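Local coordinates for steroid delta-isomerase (Pseudomonas aeruginosa, PDB 3MSO), which probably acts as an isomerase with a SnoaL-like domain of the NTF2 superfamily, perhaps shifting a double bond in a steroid-like substrate, at residues 5-10 and 74-79; 32-37 and 108-113; 39-44 and 112-117; 83-88 and 100-105. One frame throughout, in Å; residues are numbered along the deposited sequence.

Contact 1: 5-10 and 74-79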
loop_
_atom_site.group_PDB
_atom_site.type_symbol
_atom_site.label_atom_id
_atom_site.label_comp_id
_atom_site.label_asym_id
_atom_site.label_seq_id
_atom_site.Cartn_x
_atom_site.Cartn_y
_atom_site.Cartn_z
ATOM N N LEU B 5 20.340 -13.748 -26.018
ATOM C CA LEU B 5 20.607 -14.395 -24.742
ATOM C C LEU B 5 20.629 -15.924 -24.945
ATOM O O LEU B 5 19.981 -16.409 -25.878
ATOM C CB LEU B 5 19.404 -14.042 -23.825
ATOM C CG LEU B 5 19.582 -13.181 -22.572
ATOM C CD1 LEU B 5 20.576 -12.055 -22.774
ATOM C CD2 LEU B 5 18.252 -12.604 -22.154
ATOM N N PRO B 6 21.240 -16.707 -24.021
ATOM C CA PRO B 6 21.194 -18.179 -24.155
ATOM C C PRO B 6 19.838 -18.810 -23.787
ATOM O O PRO B 6 19.745 -19.612 -22.844
ATOM C CB PRO B 6 22.305 -18.635 -23.206
ATOM C CG PRO B 6 22.327 -17.590 -22.131
ATOM C CD PRO B 6 22.035 -16.293 -22.841
ATOM N N LEU B 7 18.784 -18.445 -24.529
ATOM C CA LEU B 7 17.419 -18.913 -24.315
ATOM C C LEU B 7 17.064 -20.026 -25.251
ATOM O O LEU B 7 17.623 -20.100 -26.338
ATOM C CB LEU B 7 16.421 -17.765 -24.532
ATOM C CG LEU B 7 16.353 -16.687 -23.484
ATOM C CD1 LEU B 7 15.314 -15.660 -23.867
ATOM C CD2 LEU B 7 16.001 -17.268 -22.106
ATOM N N GLU B 8 16.070 -20.850 -24.870
ATOM C CA GLU B 8 15.516 -21.898 -25.706
ATOM C C GLU B 8 14.888 -21.215 -26.927
ATOM O O GLU B 8 14.345 -20.115 -26.810
ATOM C CB GLU B 8 14.457 -22.691 -24.940
ATOM C CG GLU B 8 15.001 -23.619 -23.863
ATOM C CD GLU B 8 14.010 -24.632 -23.314
ATOM O OE1 GLU B 8 12.787 -24.478 -23.545
ATOM O OE2 GLU B 8 14.469 -25.597 -22.661
ATOM N N ALA B 9 14.988 -21.845 -28.086
ATOM C CA ALA B 9 14.502 -21.294 -29.348
ATOM C C ALA B 9 13.085 -20.738 -29.262
ATOM O O ALA B 9 12.857 -19.585 -29.641
ATOM C CB ALA B 9 14.631 -22.322 -30.472
ATOM N N ASN B 10 12.159 -21.524 -28.700
ATOM C CA ASN B 10 10.757 -21.149 -28.596
ATOM C C ASN B 10 10.542 -19.971 -27.666
ATOM O O ASN B 10 9.873 -19.018 -28.055
ATOM C CB ASN B 10 9.891 -22.346 -28.256
ATOM C CG ASN B 10 9.873 -23.414 -29.323
ATOM O OD1 ASN B 10 9.955 -23.150 -30.529
ATOM N ND2 ASN B 10 9.739 -24.653 -28.908
ATOM N N GLN B 74 18.852 -7.454 -19.760
ATOM C CA GLN B 74 18.081 -8.663 -20.018
ATOM C C GLN B 74 18.958 -9.818 -19.584
ATOM O O GLN B 74 20.101 -9.950 -20.032
ATOM C CB GLN B 74 17.682 -8.769 -21.499
ATOM C CG GLN B 74 16.808 -7.597 -21.913
ATOM C CD GLN B 74 16.183 -7.728 -23.255
ATOM O OE1 GLN B 74 16.034 -8.824 -23.790
ATOM N NE2 GLN B 74 15.776 -6.600 -23.802
ATOM N N LEU B 75 18.438 -10.614 -18.670
ATOM C CA LEU B 75 19.146 -11.724 -18.069
ATOM C C LEU B 75 18.363 -13.016 -18.247
ATOM O O LEU B 75 17.140 -13.032 -18.100
ATOM C CB LEU B 75 19.354 -11.440 -16.558
ATOM C CG LEU B 75 19.929 -10.053 -16.170
ATOM C CD1 LEU B 75 18.817 -9.080 -15.761
ATOM C CD2 LEU B 75 20.976 -10.178 -15.093
ATOM N N ALA B 76 19.071 -14.099 -18.546
ATOM C CA ALA B 76 18.483 -15.424 -18.747
ATOM C C ALA B 76 18.933 -16.419 -17.676
ATOM O O ALA B 76 20.092 -16.394 -17.248
ATOM C CB ALA B 76 18.865 -15.951 -20.129
ATOM N N SER B 77 18.034 -17.322 -17.277
ATOM C CA SER B 77 18.377 -18.411 -16.356
ATOM C C SER B 77 19.177 -19.488 -17.154
ATOM O O SER B 77 19.057 -19.534 -18.392
ATOM C CB SER B 77 17.110 -19.019 -15.771
ATOM O OG SER B 77 16.275 -19.515 -16.800
ATOM N N ALA B 78 19.970 -20.347 -16.466
ATOM C CA ALA B 78 20.767 -21.382 -17.168
ATOM C C ALA B 78 19.946 -22.425 -17.952
ATOM O O ALA B 78 20.472 -23.028 -18.887
ATOM C CB ALA B 78 21.724 -22.075 -16.217
ATOM N N ASP B 79 18.667 -22.615 -17.605
ATOM C CA ASP B 79 17.805 -23.552 -18.326
ATOM C C ASP B 79 17.175 -22.962 -19.617
ATOM O O ASP B 79 16.426 -23.662 -20.306
ATOM C CB ASP B 79 16.745 -24.143 -17.374
ATOM C CG ASP B 79 15.589 -23.249 -16.977
ATOM O OD1 ASP B 79 15.662 -22.036 -17.221
ATOM O OD2 ASP B 79 14.624 -23.763 -16.382
#
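The flat groups at this contact are the Glu8 and Asp79 carboxylates and the Gln74 amide, and none is stacked on another. Asp79 OD1 is approached nearly along its C-O axis by Ser77 OG, which donates to it at 2.6 Å, a bond within 74-79 that holds the turn after the strand. Glu8 OE2 comes to 3.6 Å from Asp79 O, a mere approach of two acceptors with no hydrogen between them; the carboxylate's polar partner is Arg81, by a salt bridge. The puckered Pro6 ring presents its CD atom to Ala76 CB at 4.2 Å. Ala76 CB is the apolar centre, met by Leu5 CG at 3.8 Å and by Leu7 CD2 at 3.7 Å. Beyond it, Leu5 CD1 rests against the backbone at Gln74 O (3.5 Å), while Leu5 CD2 lies 3.9 Å from Gln74 CB. An inverse gamma turn centred on Pro6, with Leu7 N donating to Leu5 O at 2.7 Å, brings both leucines to the same alanine. The N-terminal arm thus packs along strand 69-77, and Glu8 occupies the N-cap position of helix 9-23; Leu5 also touches Val83 of strand 82-91, and strand 69-77 pairs antiparallel with a strand of the second subunit.

Contact 2: 32-37 and 108-113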
loop_
_atom_site.group_PDB
_atom_site.type_symbol
_atom_site.label_atom_id
_atom_site.label_comp_id
_atom_site.label_asym_id
_atom_site.label_seq_id
_atom_site.Cartn_x
_atom_site.Cartn_y
_atom_site.Cartn_z
ATOM N N ARG B 32 -2.035 -14.965 -27.637
ATOM C CA ARG B 32 -1.356 -15.974 -28.446
ATOM C C ARG B 32 -0.068 -16.454 -27.755
ATOM O O ARG B 32 0.259 -17.639 -27.842
ATOM C CB ARG B 32 -1.029 -15.382 -29.835
ATOM C CG ARG B 32 -0.822 -16.412 -30.947
ATOM C CD ARG B 32 0.239 -15.953 -31.936
ATOM N N LEU B 33 0.652 -15.536 -27.076
ATOM C CA LEU B 33 1.920 -15.805 -26.395
ATOM C C LEU B 33 1.740 -16.445 -25.030
ATOM O O LEU B 33 2.720 -16.960 -24.468
ATOM C CB LEU B 33 2.771 -14.508 -26.270
ATOM C CG LEU B 33 2.951 -13.652 -27.542
ATOM C CD1 LEU B 33 3.765 -12.432 -27.264
ATOM C CD2 LEU B 33 3.598 -14.434 -28.673
ATOM N N LEU B 34 0.508 -16.396 -24.481
ATOM C CA LEU B 34 0.207 -16.913 -23.145
ATOM C C LEU B 34 -0.272 -18.352 -23.125
ATOM O O LEU B 34 -0.982 -18.791 -24.044
ATOM C CB LEU B 34 -0.841 -16.039 -22.448
ATOM C CG LEU B 34 -0.522 -14.579 -22.247
ATOM C CD1 LEU B 34 -1.759 -13.844 -21.763
ATOM C CD2 LEU B 34 0.628 -14.393 -21.283
ATOM N N HIS B 35 0.074 -19.074 -22.037
ATOM C CA HIS B 35 -0.400 -20.434 -21.812
ATOM C C HIS B 35 -1.838 -20.232 -21.349
ATOM O O HIS B 35 -2.087 -19.252 -20.651
ATOM C CB HIS B 35 0.419 -21.137 -20.711
ATOM C CG HIS B 35 0.050 -22.574 -20.516
ATOM N ND1 HIS B 35 -1.024 -22.939 -19.721
ATOM C CD2 HIS B 35 0.593 -23.694 -21.050
ATOM C CE1 HIS B 35 -1.090 -24.261 -19.786
ATOM N NE2 HIS B 35 -0.138 -24.761 -20.577
ATOM N N PRO B 36 -2.821 -21.079 -21.729
ATOM C CA PRO B 36 -4.203 -20.852 -21.259
ATOM C C PRO B 36 -4.329 -20.643 -19.750
ATOM O O PRO B 36 -5.144 -19.836 -19.316
ATOM C CB PRO B 36 -4.947 -22.110 -21.710
ATOM C CG PRO B 36 -3.885 -23.087 -22.066
ATOM C CD PRO B 36 -2.752 -22.278 -22.581
ATOM N N ASP B 37 -3.489 -21.324 -18.971
ATOM C CA ASP B 37 -3.484 -21.262 -17.517
ATOM C C ASP B 37 -2.372 -20.386 -16.969
ATOM O O ASP B 37 -1.977 -20.558 -15.813
ATOM C CB ASP B 37 -3.380 -22.690 -16.939
ATOM C CG ASP B 37 -4.469 -23.641 -17.408
ATOM O OD1 ASP B 37 -5.637 -23.189 -17.560
ATOM O OD2 ASP B 37 -4.167 -24.839 -17.592
ATOM N N GLY B 108 7.325 -22.642 -25.709
ATOM C CA GLY B 108 7.577 -21.204 -25.719
ATOM C C GLY B 108 6.445 -20.331 -25.192
ATOM O O GLY B 108 6.514 -19.109 -25.306
ATOM N N ARG B 109 5.390 -20.937 -24.612
ATOM C CA ARG B 109 4.248 -20.201 -24.074
ATOM C C ARG B 109 4.619 -19.599 -22.719
ATOM O O ARG B 109 5.293 -20.260 -21.917
ATOM C CB ARG B 109 3.052 -21.130 -23.858
ATOM C CG ARG B 109 2.634 -21.945 -25.058
ATOM C CD ARG B 109 1.384 -22.730 -24.726
ATOM N NE ARG B 109 1.191 -23.816 -25.671
ATOM C CZ ARG B 109 1.661 -25.046 -25.498
ATOM N NH1 ARG B 109 2.327 -25.362 -24.394
ATOM N NH2 ARG B 109 1.466 -25.973 -26.427
ATOM N N ILE B 110 4.143 -18.355 -22.452
ATOM C CA ILE B 110 4.348 -17.682 -21.167
ATOM C C ILE B 110 3.474 -18.406 -20.151
ATOM O O ILE B 110 2.276 -18.520 -20.381
ATOM C CB ILE B 110 4.036 -16.154 -21.241
ATOM C CG1 ILE B 110 5.024 -15.412 -22.194
ATOM C CG2 ILE B 110 4.025 -15.524 -19.822
ATOM C CD1 ILE B 110 4.579 -13.995 -22.651
ATOM N N VAL B 111 4.072 -18.910 -19.053
ATOM C CA VAL B 111 3.377 -19.624 -17.974
ATOM C C VAL B 111 3.311 -18.811 -16.672
ATOM O O VAL B 111 2.328 -18.900 -15.938
ATOM C CB VAL B 111 3.872 -21.078 -17.744
ATOM C CG1 VAL B 111 3.689 -21.923 -19.000
ATOM C CG2 VAL B 111 5.332 -21.131 -17.263
ATOM N N ASP B 112 4.347 -18.028 -16.389
ATOM C CA ASP B 112 4.420 -17.202 -15.194
ATOM C C ASP B 112 5.011 -15.814 -15.555
ATOM O O ASP B 112 6.063 -15.718 -16.184
ATOM C CB ASP B 112 5.251 -17.914 -14.108
ATOM C CG ASP B 112 5.091 -17.352 -12.706
ATOM O OD1 ASP B 112 5.835 -16.413 -12.352
ATOM O OD2 ASP B 112 4.271 -17.895 -11.943
ATOM N N PHE B 113 4.305 -14.753 -15.182
ATOM C CA PHE B 113 4.745 -13.400 -15.435
ATOM C C PHE B 113 4.678 -12.679 -14.107
ATOM O O PHE B 113 3.587 -12.375 -13.610
ATOM C CB PHE B 113 3.841 -12.725 -16.464
ATOM C CG PHE B 113 4.466 -11.550 -17.181
ATOM C CD1 PHE B 113 4.871 -10.416 -16.479
ATOM C CD2 PHE B 113 4.580 -11.542 -18.568
ATOM C CE1 PHE B 113 5.417 -9.318 -17.145
ATOM C CE2 PHE B 113 5.130 -10.441 -19.232
ATOM C CZ PHE B 113 5.534 -9.333 -18.515
#
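A single parallel beta bridge, Leu34 with Ile110, joins the short strand 34-35 to the start of strand 110-118 in this alpha+beta fold of the NTF2 superfamily. Ile110 is gripped through its backbone on both polar atoms: its N donates to Leu33 O at 2.8 Å in an almost straight bond (178°), and its O accepts from His35 N, also at 2.8 Å. Both donors lie in the planes of the carbonyls they reach; the bonds go to Leu33 and His35, the residues flanking Leu34, which is the pattern of a parallel bridge. The isoleucine side chain is shared by two leucines. Its CB meets Leu34 CD2 at 3.8 Å where the two chains cross obliquely, and CG1, lying beside its own backbone N, leads CD1 toward Leu33 CB. Leu33 and Ile110 both also touch Thr14 of helix 9-23, and Leu34 packs on helix 52-65.

His35 is the second large contributor. Its CB lies 3.8 Å from Val111 CG1; with CG anti to the backbone N (chi1 -175°), the ring swings so that CD2 comes to 3.9 Å from Arg109 CD. Arg109, the third, runs extended past the ring with its guanidinium plane 81° from it, so the two groups do not stack; NH1 goes instead to salt bridges with Asp105 and Asp107. Just downstream, Val111 and Asp112 both oppose Arg103 in a classic beta bulge. Pro36 CD lies over one face of the imidazole, toward its rim, and Asp37 N donates to His35 ND1 at 3.0 Å, near the ring plane, so ND1 acts as an acceptor.

Contact 3: 39-44 and 112-117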
loop_
_atom_site.group_PDB
_atom_site.type_symbol
_atom_site.label_atom_id
_atom_site.label_comp_id
_atom_site.label_asym_id
_atom_site.label_seq_id
_atom_site.Cartn_x
_atom_site.Cartn_y
_atom_site.Cartn_z
ATOM N N VAL B 39 -0.161 -17.491 -15.286
ATOM C CA VAL B 39 -0.280 -16.813 -13.999
ATOM C C VAL B 39 0.455 -15.465 -13.996
ATOM O O VAL B 39 1.573 -15.358 -14.516
ATOM C CB VAL B 39 0.211 -17.779 -12.902
ATOM C CG1 VAL B 39 0.853 -17.056 -11.730
ATOM C CG2 VAL B 39 -0.921 -18.688 -12.441
ATOM N N PHE B 40 -0.200 -14.431 -13.428
ATOM C CA PHE B 40 0.393 -13.110 -13.277
ATOM C C PHE B 40 0.557 -12.806 -11.794
ATOM O O PHE B 40 -0.419 -12.845 -11.039
ATOM C CB PHE B 40 -0.412 -12.017 -13.990
ATOM C CG PHE B 40 0.172 -10.625 -13.823
ATOM C CD1 PHE B 40 1.227 -10.196 -14.617
ATOM C CD2 PHE B 40 -0.344 -9.744 -12.878
ATOM C CE1 PHE B 40 1.760 -8.920 -14.461
ATOM C CE2 PHE B 40 0.210 -8.474 -12.711
ATOM C CZ PHE B 40 1.255 -8.068 -13.508
ATOM N N ARG B 41 1.806 -12.516 -11.385
ATOM C CA ARG B 41 2.158 -12.172 -9.999
ATOM C C ARG B 41 2.427 -10.681 -9.913
ATOM O O ARG B 41 3.447 -10.184 -10.398
ATOM C CB ARG B 41 3.325 -13.027 -9.480
ATOM C CG ARG B 41 2.997 -14.500 -9.567
ATOM C CD ARG B 41 4.054 -15.414 -9.024
ATOM N NE ARG B 41 3.755 -16.799 -9.401
ATOM C CZ ARG B 41 2.888 -17.583 -8.767
ATOM N NH1 ARG B 41 2.238 -17.138 -7.696
ATOM N NH2 ARG B 41 2.660 -18.816 -9.200
ATOM N N SER B 42 1.429 -9.968 -9.387
ATOM C CA SER B 42 1.405 -8.515 -9.255
ATOM C C SER B 42 2.477 -7.968 -8.302
ATOM O O SER B 42 2.708 -8.547 -7.241
ATOM C CB SER B 42 0.020 -8.056 -8.798
ATOM O OG SER B 42 -0.111 -6.648 -8.822
ATOM N N PRO B 43 3.086 -6.803 -8.612
ATOM C CA PRO B 43 4.006 -6.200 -7.633
ATOM C C PRO B 43 3.256 -5.695 -6.394
ATOM O O PRO B 43 3.877 -5.432 -5.371
ATOM C CB PRO B 43 4.619 -5.028 -8.415
ATOM C CG PRO B 43 3.598 -4.675 -9.445
ATOM C CD PRO B 43 2.949 -5.959 -9.825
HETATM N N MSE B 44 1.915 -5.590 -6.499
HETATM C CA MSE B 44 1.006 -5.061 -5.497
HETATM C C MSE B 44 0.428 -6.090 -4.554
HETATM O O MSE B 44 0.284 -5.796 -3.364
HETATM C CB MSE B 44 -0.149 -4.331 -6.205
HETATM C CG MSE B 44 0.219 -2.949 -6.733
HETATM SE SE MSE B 44 0.706 -1.720 -5.257
HETATM C CE MSE B 44 -0.984 -1.577 -4.321
ATOM N N ASP B 112 4.347 -18.028 -16.389
ATOM C CA ASP B 112 4.420 -17.202 -15.194
ATOM C C ASP B 112 5.011 -15.814 -15.555
ATOM O O ASP B 112 6.063 -15.718 -16.184
ATOM C CB ASP B 112 5.251 -17.914 -14.108
ATOM C CG ASP B 112 5.091 -17.352 -12.706
ATOM O OD1 ASP B 112 5.835 -16.413 -12.352
ATOM O OD2 ASP B 112 4.271 -17.895 -11.943
ATOM N N PHE B 113 4.305 -14.753 -15.182
ATOM C CA PHE B 113 4.745 -13.400 -15.435
ATOM C C PHE B 113 4.678 -12.679 -14.107
ATOM O O PHE B 113 3.587 -12.375 -13.610
ATOM C CB PHE B 113 3.841 -12.725 -16.464
ATOM C CG PHE B 113 4.466 -11.550 -17.181
ATOM C CD1 PHE B 113 4.871 -10.416 -16.479
ATOM C CD2 PHE B 113 4.580 -11.542 -18.568
ATOM C CE1 PHE B 113 5.417 -9.318 -17.145
ATOM C CE2 PHE B 113 5.130 -10.441 -19.232
ATOM C CZ PHE B 113 5.534 -9.333 -18.515
ATOM N N GLU B 114 5.857 -12.424 -13.522
ATOM C CA GLU B 114 6.025 -11.782 -12.226
ATOM C C GLU B 114 6.668 -10.415 -12.376
ATOM O O GLU B 114 7.734 -10.288 -12.977
ATOM C CB GLU B 114 6.849 -12.702 -11.343
ATOM C CG GLU B 114 6.977 -12.281 -9.901
ATOM C CD GLU B 114 7.669 -13.310 -9.029
ATOM O OE1 GLU B 114 8.073 -14.374 -9.550
ATOM O OE2 GLU B 114 7.821 -13.037 -7.819
ATOM N N VAL B 115 6.003 -9.383 -11.846
ATOM C CA VAL B 115 6.501 -8.003 -11.909
ATOM C C VAL B 115 6.889 -7.515 -10.506
ATOM O O VAL B 115 6.199 -7.826 -9.541
ATOM C CB VAL B 115 5.462 -7.056 -12.590
ATOM C CG1 VAL B 115 5.960 -5.609 -12.650
ATOM C CG2 VAL B 115 5.094 -7.550 -13.985
HETATM N N MSE B 116 8.013 -6.783 -10.400
HETATM C CA MSE B 116 8.471 -6.107 -9.165
HETATM C C MSE B 116 8.832 -4.665 -9.560
HETATM O O MSE B 116 9.355 -4.418 -10.650
HETATM C CB MSE B 116 9.688 -6.766 -8.520
HETATM C CG MSE B 116 9.498 -8.239 -8.230
HETATM SE SE MSE B 116 10.912 -8.913 -7.113
HETATM C CE MSE B 116 10.548 -10.803 -7.377
ATOM N N VAL B 117 8.519 -3.727 -8.683
ATOM C CA VAL B 117 8.762 -2.308 -8.895
ATOM C C VAL B 117 9.413 -1.756 -7.628
ATOM O O VAL B 117 9.173 -2.274 -6.535
ATOM C CB VAL B 117 7.429 -1.587 -9.318
ATOM C CG1 VAL B 117 7.450 -0.085 -9.014
ATOM C CG2 VAL B 117 7.108 -1.833 -10.801
#
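Strands 38-41 and 110-118 are parallel neighbours in the mixed sheet of the NTF2-like fold, and their segments run only 11° apart. Three backbone bonds alternate across them: Phe113 N to Val39 O, Arg41 N to Phe113 O (2.9 Å) and Val115 N to Arg41 O. The pairing stops at Pro43, which has no hydrogen to give to Val115 O; its ring lies alongside Val115 instead, CD to CB at 3.9 Å. On the sheet face that carries Phe40 and Phe113, the rings point the same way, and Phe40 CE1 sits 4.0 Å from Phe113 CD1 and 3.6 Å from Val115 CG2. Helix 52-65 packs against both rings. The other face is charged. Arg41, extended from CG to NE, crosses Asp112 at about a right angle; NE reaches the syn lone pair of OD2 at 2.8 Å, NH2 adds a weak bond to the same oxygen, and Val39 CG1 lies over one guanidinium face, toward its rim. Glu114, alongside, sends its carboxylate to Arg118 and Lys97 of the second subunit. With guanidinium and carboxylate planes just 23° apart, the edge-on salt bridge should compensate the buried Asp112 and probably keep it ionised.

Contact 4: 83-88 and 100-105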
loop_
_atom_site.group_PDB
_atom_site.type_symbol
_atom_site.label_atom_id
_atom_site.label_comp_id
_atom_site.label_asym_id
_atom_site.label_seq_id
_atom_site.Cartn_x
_atom_site.Cartn_y
_atom_site.Cartn_z
ATOM N N VAL B 83 13.541 -15.492 -18.106
ATOM C CA VAL B 83 14.137 -14.220 -18.459
ATOM C C VAL B 83 13.737 -13.143 -17.453
ATOM O O VAL B 83 12.636 -13.189 -16.892
ATOM C CB VAL B 83 13.753 -13.856 -19.925
ATOM C CG1 VAL B 83 12.347 -13.265 -20.047
ATOM C CG2 VAL B 83 14.788 -12.944 -20.570
ATOM N N VAL B 84 14.640 -12.202 -17.203
ATOM C CA VAL B 84 14.364 -11.007 -16.412
ATOM C C VAL B 84 14.646 -9.822 -17.332
ATOM O O VAL B 84 15.755 -9.704 -17.883
ATOM C CB VAL B 84 15.115 -10.918 -15.052
ATOM C CG1 VAL B 84 15.175 -9.473 -14.544
ATOM C CG2 VAL B 84 14.464 -11.822 -14.015
ATOM N N LEU B 85 13.609 -9.001 -17.550
ATOM C CA LEU B 85 13.697 -7.789 -18.369
ATOM C C LEU B 85 13.613 -6.598 -17.436
ATOM O O LEU B 85 12.538 -6.322 -16.883
ATOM C CB LEU B 85 12.585 -7.724 -19.449
ATOM C CG LEU B 85 12.344 -8.990 -20.268
ATOM C CD1 LEU B 85 11.096 -8.864 -21.098
ATOM C CD2 LEU B 85 13.580 -9.359 -21.105
ATOM N N GLU B 86 14.768 -5.959 -17.189
ATOM C CA GLU B 86 14.895 -4.780 -16.327
ATOM C C GLU B 86 14.341 -3.580 -17.088
ATOM O O GLU B 86 14.664 -3.408 -18.274
ATOM C CB GLU B 86 16.379 -4.539 -15.970
ATOM C CG GLU B 86 16.637 -3.227 -15.251
ATOM C CD GLU B 86 18.084 -2.813 -15.137
ATOM O OE1 GLU B 86 18.832 -2.920 -16.132
ATOM O OE2 GLU B 86 18.456 -2.326 -14.050
ATOM N N PHE B 87 13.531 -2.740 -16.413
ATOM C CA PHE B 87 12.989 -1.540 -17.028
ATOM C C PHE B 87 12.994 -0.331 -16.113
ATOM O O PHE B 87 13.016 -0.459 -14.877
ATOM C CB PHE B 87 11.562 -1.780 -17.600
ATOM C CG PHE B 87 10.471 -2.081 -16.585
ATOM C CD1 PHE B 87 9.823 -1.051 -15.903
ATOM C CD2 PHE B 87 10.074 -3.392 -16.335
ATOM C CE1 PHE B 87 8.818 -1.328 -14.974
ATOM C CE2 PHE B 87 9.066 -3.668 -15.391
ATOM C CZ PHE B 87 8.465 -2.634 -14.706
ATOM N N SER B 88 12.905 0.850 -16.736
ATOM C CA SER B 88 12.699 2.148 -16.110
ATOM C C SER B 88 11.374 2.632 -16.672
ATOM O O SER B 88 10.999 2.251 -17.776
ATOM C CB SER B 88 13.809 3.118 -16.478
ATOM O OG SER B 88 13.965 3.203 -17.884
ATOM N N ASP B 100 10.364 -7.485 -15.338
ATOM C CA ASP B 100 9.368 -8.426 -15.853
ATOM C C ASP B 100 10.140 -9.739 -15.750
ATOM O O ASP B 100 11.191 -9.862 -16.395
ATOM C CB ASP B 100 9.009 -8.153 -17.335
ATOM C CG ASP B 100 8.165 -6.917 -17.568
ATOM O OD1 ASP B 100 7.286 -6.636 -16.732
ATOM O OD2 ASP B 100 8.346 -6.259 -18.621
HETATM N N MSE B 101 9.717 -10.652 -14.859
HETATM C CA MSE B 101 10.365 -11.956 -14.707
HETATM C C MSE B 101 9.441 -13.000 -15.329
HETATM O O MSE B 101 8.450 -13.399 -14.724
HETATM C CB MSE B 101 10.735 -12.273 -13.251
HETATM C CG MSE B 101 11.438 -13.638 -13.081
HETATM SE SE MSE B 101 12.656 -13.672 -11.551
HETATM C CE MSE B 101 11.458 -13.174 -10.156
ATOM N N ILE B 102 9.768 -13.394 -16.562
ATOM C CA ILE B 102 8.973 -14.300 -17.386
ATOM C C ILE B 102 9.547 -15.721 -17.429
ATOM O O ILE B 102 10.727 -15.904 -17.762
ATOM C CB ILE B 102 8.808 -13.716 -18.845
ATOM C CG1 ILE B 102 8.489 -12.179 -18.845
ATOM C CG2 ILE B 102 7.806 -14.539 -19.683
ATOM C CD1 ILE B 102 8.579 -11.505 -20.155
ATOM N N ARG B 103 8.681 -16.719 -17.145
ATOM C CA ARG B 103 8.963 -18.150 -17.274
ATOM C C ARG B 103 8.110 -18.701 -18.454
ATOM O O ARG B 103 6.904 -18.436 -18.536
ATOM C CB ARG B 103 8.654 -18.923 -15.987
ATOM C CG ARG B 103 8.991 -20.415 -16.096
ATOM C CD ARG B 103 8.443 -21.225 -14.949
ATOM N NE ARG B 103 9.322 -21.147 -13.784
ATOM C CZ ARG B 103 9.020 -20.528 -12.647
ATOM N NH1 ARG B 103 7.834 -19.941 -12.492
ATOM N NH2 ARG B 103 9.890 -20.513 -11.645
ATOM N N PHE B 104 8.759 -19.463 -19.355
ATOM C CA PHE B 104 8.132 -20.057 -20.527
ATOM C C PHE B 104 8.103 -21.600 -20.430
ATOM O O PHE B 104 8.900 -22.189 -19.688
ATOM C CB PHE B 104 8.947 -19.680 -21.760
ATOM C CG PHE B 104 9.146 -18.216 -22.019
ATOM C CD1 PHE B 104 8.232 -17.502 -22.775
ATOM C CD2 PHE B 104 10.285 -17.570 -21.578
ATOM C CE1 PHE B 104 8.433 -16.150 -23.039
ATOM C CE2 PHE B 104 10.495 -16.226 -21.859
ATOM C CZ PHE B 104 9.569 -15.521 -22.588
ATOM N N ASP B 105 7.215 -22.255 -21.195
ATOM C CA ASP B 105 7.210 -23.721 -21.231
ATOM C C ASP B 105 8.057 -24.222 -22.423
ATOM O O ASP B 105 8.670 -23.395 -23.101
ATOM C CB ASP B 105 5.786 -24.314 -21.213
ATOM C CG ASP B 105 4.865 -23.989 -22.377
ATOM O OD1 ASP B 105 5.368 -23.564 -23.449
ATOM O OD2 ASP B 105 3.665 -24.241 -22.254
#
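Strands 82-91 and 94-104 form an antiparallel hairpin whose segments meet at 162° with axes 4.7 Å apart, held by two hydrogen-bonded pairs, Val83 with Ile102 and Leu85 with Asp100, each making two backbone bonds. Leu85 N to Asp100 O, 2.8 Å, is nearly straight (173°). Between them Val84 and Met101 form a non-hydrogen-bonded pair, where Val84 CA and Met101 CA each direct a CA-H toward a carbonyl oxygen of the facing strand.

The side chains divide between the sheet faces. Val83, Leu85, Asp100 and Ile102 share one. Val83 CG1, in the crowded position between backbone N and carbonyl carbon, lies beside Ile102 CB at 3.8 Å and also touches the edge of the Phe104 ring, at CE2 (3.9 Å); Ile102 CG2 lies over one face of that ring, toward its rim. Leu85 and Ile102 meet obliquely, tip to tip, CD1 to CD1 at 3.8 Å. Phe87 comes across the Asp100 carboxylate with CE2 3.7 Å from OD1, while Asp100 OD2 is hydrogen-bonded to Tyr71 OH, which probably helps fix the buried acid's rotation. Across the opposite face, Val84 CG2 rests on the selenium of Met101, SE, at 3.6 Å; with CG anti to the backbone N, SE is carried to Val84, and the bend at chi3 (56°) then turns CE.

Helix 9-23 packs over the Leu85 and Phe104 side, strands 69-77 and 110-118 flank the hairpin, and the Val84 and Met101 side packs against the second subunit.

From the N terminus, the arm at 5-10 meets 74-79 and closes a loop of 63 residues, contact 1, round helices 9-23, 30-33 and 52-65 and the first short strands. Contacts 2 and 3 open within that loop, at 32-37 and 39-44, but close beyond it on one strand, 110-118, sharing Asp112 and Phe113; both therefore cross contact 1. Contact 4, the short-range hairpin, begins after contact 1 has closed and lies wholly within the spans of contacts 2 and 3. All four reach the same sheet: Leu75 O to Val84 N links contact 1 to contact 4, and Glu114 O to Met101 N links contact 4 to contact 3. Contacts 1, 3 and 4 also touch the second subunit.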